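Local atomic coordinates of MSP-domain protein like family member (Caenorhabditis elegans, PDB entry 1ROW), a protein that is a sperm-specific member of the major sperm protein domain family, probably serving a structural role in nematode sperm. Residues 69-79 / 96-107. Residues are numbered along the deposited sequence; the frame is centred on the assembly and turned at random.
Sequences PKEDKLVVHFA and APAGTVTIPMSA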
loop_
_atom_site.group_PDB
_atom_site.type_symbol
_atom_site.label_atom_id
_atom_site.label_comp_id
_atom_site.label_asym_id
_atom_site.label_seq_id
_atom_site.Cartn_x
_atom_site.Cartn_y
_atom_site.Cartn_z
ATOM N N PRO A 69 12.873 0.458 -17.343
ATOM C CA PRO A 69 13.267 0.211 -15.957
ATOM C C PRO A 69 13.341 1.560 -15.265
ATOM O O PRO A 69 13.728 2.565 -15.878
ATOM C CB PRO A 69 14.629 -0.483 -16.085
ATOM C CG PRO A 69 15.020 -0.320 -17.524
ATOM C CD PRO A 69 13.736 -0.273 -18.280
ATOM N N LYS A 70 12.952 1.593 -13.999
ATOM C CA LYS A 70 12.945 2.842 -13.262
ATOM C C LYS A 70 12.676 2.587 -11.792
ATOM O O LYS A 70 12.132 1.545 -11.416
ATOM C CB LYS A 70 11.854 3.759 -13.833
ATOM C CG LYS A 70 11.709 5.102 -13.139
ATOM C CD LYS A 70 10.620 5.939 -13.800
ATOM C CE LYS A 70 10.505 7.303 -13.143
ATOM N NZ LYS A 70 9.630 8.225 -13.918
ATOM N N GLU A 71 13.071 3.544 -10.965
ATOM C CA GLU A 71 12.855 3.446 -9.531
ATOM C C GLU A 71 11.646 4.312 -9.219
ATOM O O GLU A 71 11.583 5.465 -9.645
ATOM C CB GLU A 71 14.080 3.955 -8.767
ATOM C CG GLU A 71 15.346 3.136 -8.989
ATOM C CD GLU A 71 15.219 1.701 -8.492
ATOM O OE1 GLU A 71 14.816 1.506 -7.330
ATOM O OE2 GLU A 71 15.530 0.766 -9.261
ATOM N N ASP A 72 10.678 3.739 -8.506
ATOM C CA ASP A 72 9.469 4.449 -8.128
ATOM C C ASP A 72 9.170 4.211 -6.655
ATOM O O ASP A 72 9.931 3.533 -5.967
ATOM C CB ASP A 72 8.290 4.001 -8.995
ATOM C CG ASP A 72 8.269 4.689 -10.349
ATOM O OD1 ASP A 72 8.232 5.936 -10.366
ATOM O OD2 ASP A 72 8.286 3.999 -11.393
ATOM N N LYS A 73 8.070 4.775 -6.167
ATOM C CA LYS A 73 7.713 4.621 -4.763
ATOM C C LYS A 73 6.233 4.413 -4.543
ATOM O O LYS A 73 5.396 4.983 -5.248
ATOM C CB LYS A 73 8.145 5.855 -3.954
ATOM C CG LYS A 73 9.641 6.142 -3.974
ATOM C CD LYS A 73 9.986 7.334 -3.095
ATOM C CE LYS A 73 11.491 7.546 -3.032
ATOM N NZ LYS A 73 11.844 8.641 -2.089
ATOM N N LEU A 74 5.921 3.589 -3.553
ATOM C CA LEU A 74 4.547 3.318 -3.181
ATOM C C LEU A 74 4.422 3.912 -1.789
ATOM O O LEU A 74 5.098 3.482 -0.857
ATOM C CB LEU A 74 4.285 1.812 -3.143
ATOM C CG LEU A 74 2.820 1.380 -3.068
ATOM C CD1 LEU A 74 2.087 1.824 -4.336
ATOM C CD2 LEU A 74 2.748 -0.131 -2.909
ATOM N N VAL A 75 3.579 4.926 -1.654
ATOM C CA VAL A 75 3.399 5.573 -0.366
ATOM C C VAL A 75 2.093 5.146 0.275
ATOM O O VAL A 75 1.013 5.259 -0.320
ATOM C CB VAL A 75 3.421 7.107 -0.504
ATOM C CG1 VAL A 75 3.284 7.757 0.866
ATOM C CG2 VAL A 75 4.720 7.541 -1.168
ATOM N N VAL A 76 2.204 4.649 1.498
ATOM C CA VAL A 76 1.048 4.199 2.241
ATOM C C VAL A 76 0.731 5.185 3.363
ATOM O O VAL A 76 1.478 5.311 4.333
ATOM C CB VAL A 76 1.290 2.795 2.830
ATOM C CG1 VAL A 76 0.027 2.297 3.508
ATOM C CG2 VAL A 76 1.708 1.830 1.721
ATOM N N HIS A 77 -0.370 5.907 3.198
ATOM C CA HIS A 77 -0.830 6.880 4.183
ATOM C C HIS A 77 -1.780 6.136 5.118
ATOM O O HIS A 77 -2.706 5.461 4.659
ATOM C CB HIS A 77 -1.568 8.023 3.474
ATOM C CG HIS A 77 -0.706 8.795 2.523
ATOM N ND1 HIS A 77 0.015 9.904 2.908
ATOM C CD2 HIS A 77 -0.391 8.576 1.225
ATOM C CE1 HIS A 77 0.740 10.333 1.891
ATOM N NE2 HIS A 77 0.513 9.543 0.858
ATOM N N PHE A 78 -1.559 6.247 6.422
ATOM C CA PHE A 78 -2.412 5.542 7.369
ATOM C C PHE A 78 -2.820 6.384 8.567
ATOM O O PHE A 78 -2.251 7.446 8.831
ATOM C CB PHE A 78 -1.703 4.275 7.853
ATOM C CG PHE A 78 -0.392 4.544 8.516
ATOM C CD1 PHE A 78 -0.338 4.924 9.852
ATOM C CD2 PHE A 78 0.793 4.461 7.792
ATOM C CE1 PHE A 78 0.880 5.219 10.464
ATOM C CE2 PHE A 78 2.019 4.753 8.391
ATOM C CZ PHE A 78 2.063 5.133 9.728
ATOM N N ALA A 79 -3.813 5.885 9.293
ATOM C CA ALA A 79 -4.322 6.559 10.474
ATOM C C ALA A 79 -5.199 5.624 11.286
ATOM O O ALA A 79 -5.596 4.552 10.829
ATOM C CB ALA A 79 -5.130 7.796 10.071
ATOM N N ALA A 96 -7.361 12.770 8.712
ATOM C CA ALA A 96 -6.092 13.251 8.202
ATOM C C ALA A 96 -5.081 12.165 8.583
ATOM O O ALA A 96 -5.010 11.751 9.740
ATOM C CB ALA A 96 -5.730 14.580 8.856
ATOM N N PRO A 97 -4.305 11.671 7.606
ATOM C CA PRO A 97 -3.314 10.626 7.885
ATOM C C PRO A 97 -2.429 10.946 9.091
ATOM O O PRO A 97 -2.072 12.102 9.318
ATOM C CB PRO A 97 -2.520 10.558 6.587
ATOM C CG PRO A 97 -3.559 10.868 5.550
ATOM C CD PRO A 97 -4.312 12.024 6.174
ATOM N N ALA A 98 -2.078 9.923 9.865
ATOM C CA ALA A 98 -1.224 10.130 11.035
ATOM C C ALA A 98 0.233 9.850 10.688
ATOM O O ALA A 98 1.141 10.387 11.319
ATOM C CB ALA A 98 -1.666 9.228 12.186
ATOM N N GLY A 99 0.449 9.001 9.686
ATOM C CA GLY A 99 1.801 8.666 9.278
ATOM C C GLY A 99 1.855 7.986 7.923
ATOM O O GLY A 99 0.822 7.675 7.327
ATOM N N THR A 100 3.063 7.765 7.418
ATOM C CA THR A 100 3.225 7.110 6.127
ATOM C C THR A 100 4.444 6.196 6.105
ATOM O O THR A 100 5.448 6.465 6.766
ATOM C CB THR A 100 3.403 8.131 4.973
ATOM O OG1 THR A 100 4.739 8.649 4.995
ATOM C CG2 THR A 100 2.418 9.296 5.111
ATOM N N VAL A 101 4.335 5.107 5.349
ATOM C CA VAL A 101 5.438 4.174 5.168
ATOM C C VAL A 101 5.621 4.064 3.661
ATOM O O VAL A 101 4.647 3.951 2.915
ATOM C CB VAL A 101 5.149 2.774 5.756
ATOM C CG1 VAL A 101 5.142 2.842 7.270
ATOM C CG2 VAL A 101 3.831 2.250 5.238
ATOM N N THR A 102 6.867 4.122 3.212
ATOM C CA THR A 102 7.154 4.053 1.790
ATOM C C THR A 102 7.831 2.751 1.399
ATOM O O THR A 102 8.797 2.319 2.033
ATOM C CB THR A 102 8.033 5.237 1.362
ATOM O OG1 THR A 102 7.328 6.458 1.618
ATOM C CG2 THR A 102 8.370 5.153 -0.118
ATOM N N ILE A 103 7.287 2.125 0.361
ATOM C CA ILE A 103 7.806 0.873 -0.172
ATOM C C ILE A 103 8.411 1.225 -1.525
ATOM O O ILE A 103 7.698 1.660 -2.439
ATOM C CB ILE A 103 6.673 -0.164 -0.399
ATOM C CG1 ILE A 103 6.041 -0.558 0.935
ATOM C CG2 ILE A 103 7.215 -1.397 -1.113
ATOM C CD1 ILE A 103 4.926 -1.571 0.796
ATOM N N PRO A 104 9.739 1.091 -1.663
ATOM C CA PRO A 104 10.314 1.425 -2.970
ATOM C C PRO A 104 9.973 0.343 -3.994
ATOM O O PRO A 104 9.841 -0.834 -3.653
ATOM C CB PRO A 104 11.813 1.517 -2.676
ATOM C CG PRO A 104 12.001 0.541 -1.554
ATOM C CD PRO A 104 10.795 0.821 -0.671
ATOM N N MET A 105 9.802 0.745 -5.244
ATOM C CA MET A 105 9.489 -0.209 -6.297
ATOM C C MET A 105 10.571 -0.113 -7.363
ATOM O O MET A 105 10.713 0.912 -8.025
ATOM C CB MET A 105 8.125 0.095 -6.920
ATOM C CG MET A 105 6.960 0.065 -5.950
ATOM S SD MET A 105 5.415 0.326 -6.838
ATOM C CE MET A 105 4.265 -0.313 -5.741
ATOM N N SER A 106 11.343 -1.185 -7.520
ATOM C CA SER A 106 12.414 -1.211 -8.508
ATOM C C SER A 106 12.058 -2.075 -9.711
ATOM O O SER A 106 12.006 -3.297 -9.607
ATOM C CB SER A 106 13.700 -1.751 -7.882
ATOM O OG SER A 106 14.154 -0.910 -6.843
ATOM N N ALA A 107 11.797 -1.434 -10.848
ATOM C CA ALA A 107 11.483 -2.157 -12.073
ATOM C C ALA A 107 12.824 -2.278 -12.789
ATOM O O ALA A 107 13.396 -1.269 -13.220
ATOM C CB ALA A 107 10.489 -1.364 -12.919
#
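Two long antiparallel strands, 70-79 and 99-107, pair side by side in the beta sandwich of the MSP domain; a classic beta bulge, where Ala98 and Gly99 both face Phe78, lies at the start of strand 99-107 and the end of strand 70-79. Phe78 O takes both amides of the bulge, from Ala98 N at 2.7 Å and Gly99 N at 3.2 Å. With CG set between its backbone N and carbonyl carbon (chi1 59°), the Phe78 ring folds back over the neighbouring strand. Gly99 CA packs against the ring face, 4.0 Å from the centroid of the Phe78 ring in a CH-pi contact, and Gly99 O lies over a face near the rim; glycine suits this place because a CB would run into Phe78 CZ. Phe78 CE2 also lies 3.8 Å from Val101 CG1. A serine in place of Phe78 would probably leave the Gly99 backbone uncovered and Val101 CG1 without its aromatic neighbour.

From there side chains alternate between the two faces, as in any beta strand; in this immunoglobulin-like sandwich Leu74, Val76, Ile103 and Met105 turn inward, where apolar residues belong: Leu74 and Met105 both reach Ile62 of strand 56-64. The Met105 chain, extended beyond CG (chi2 -176°), carries CE across to Leu74 CD2, a tight 3.2 Å. Asp72 shares this face; its carboxylate is buried but satisfied by Ser38 and Asn39. The other face is more exposed and mixed, Val75 and Pro104 sitting among polar residues. There Thr100 CG2 lies obliquely against the His77 ring, 3.3 Å from His77 ND1, and Ser106 OG donates to the syn lone pair of Glu71 OE1 at 2.6 Å, the bent glutamate chain curling back to meet it.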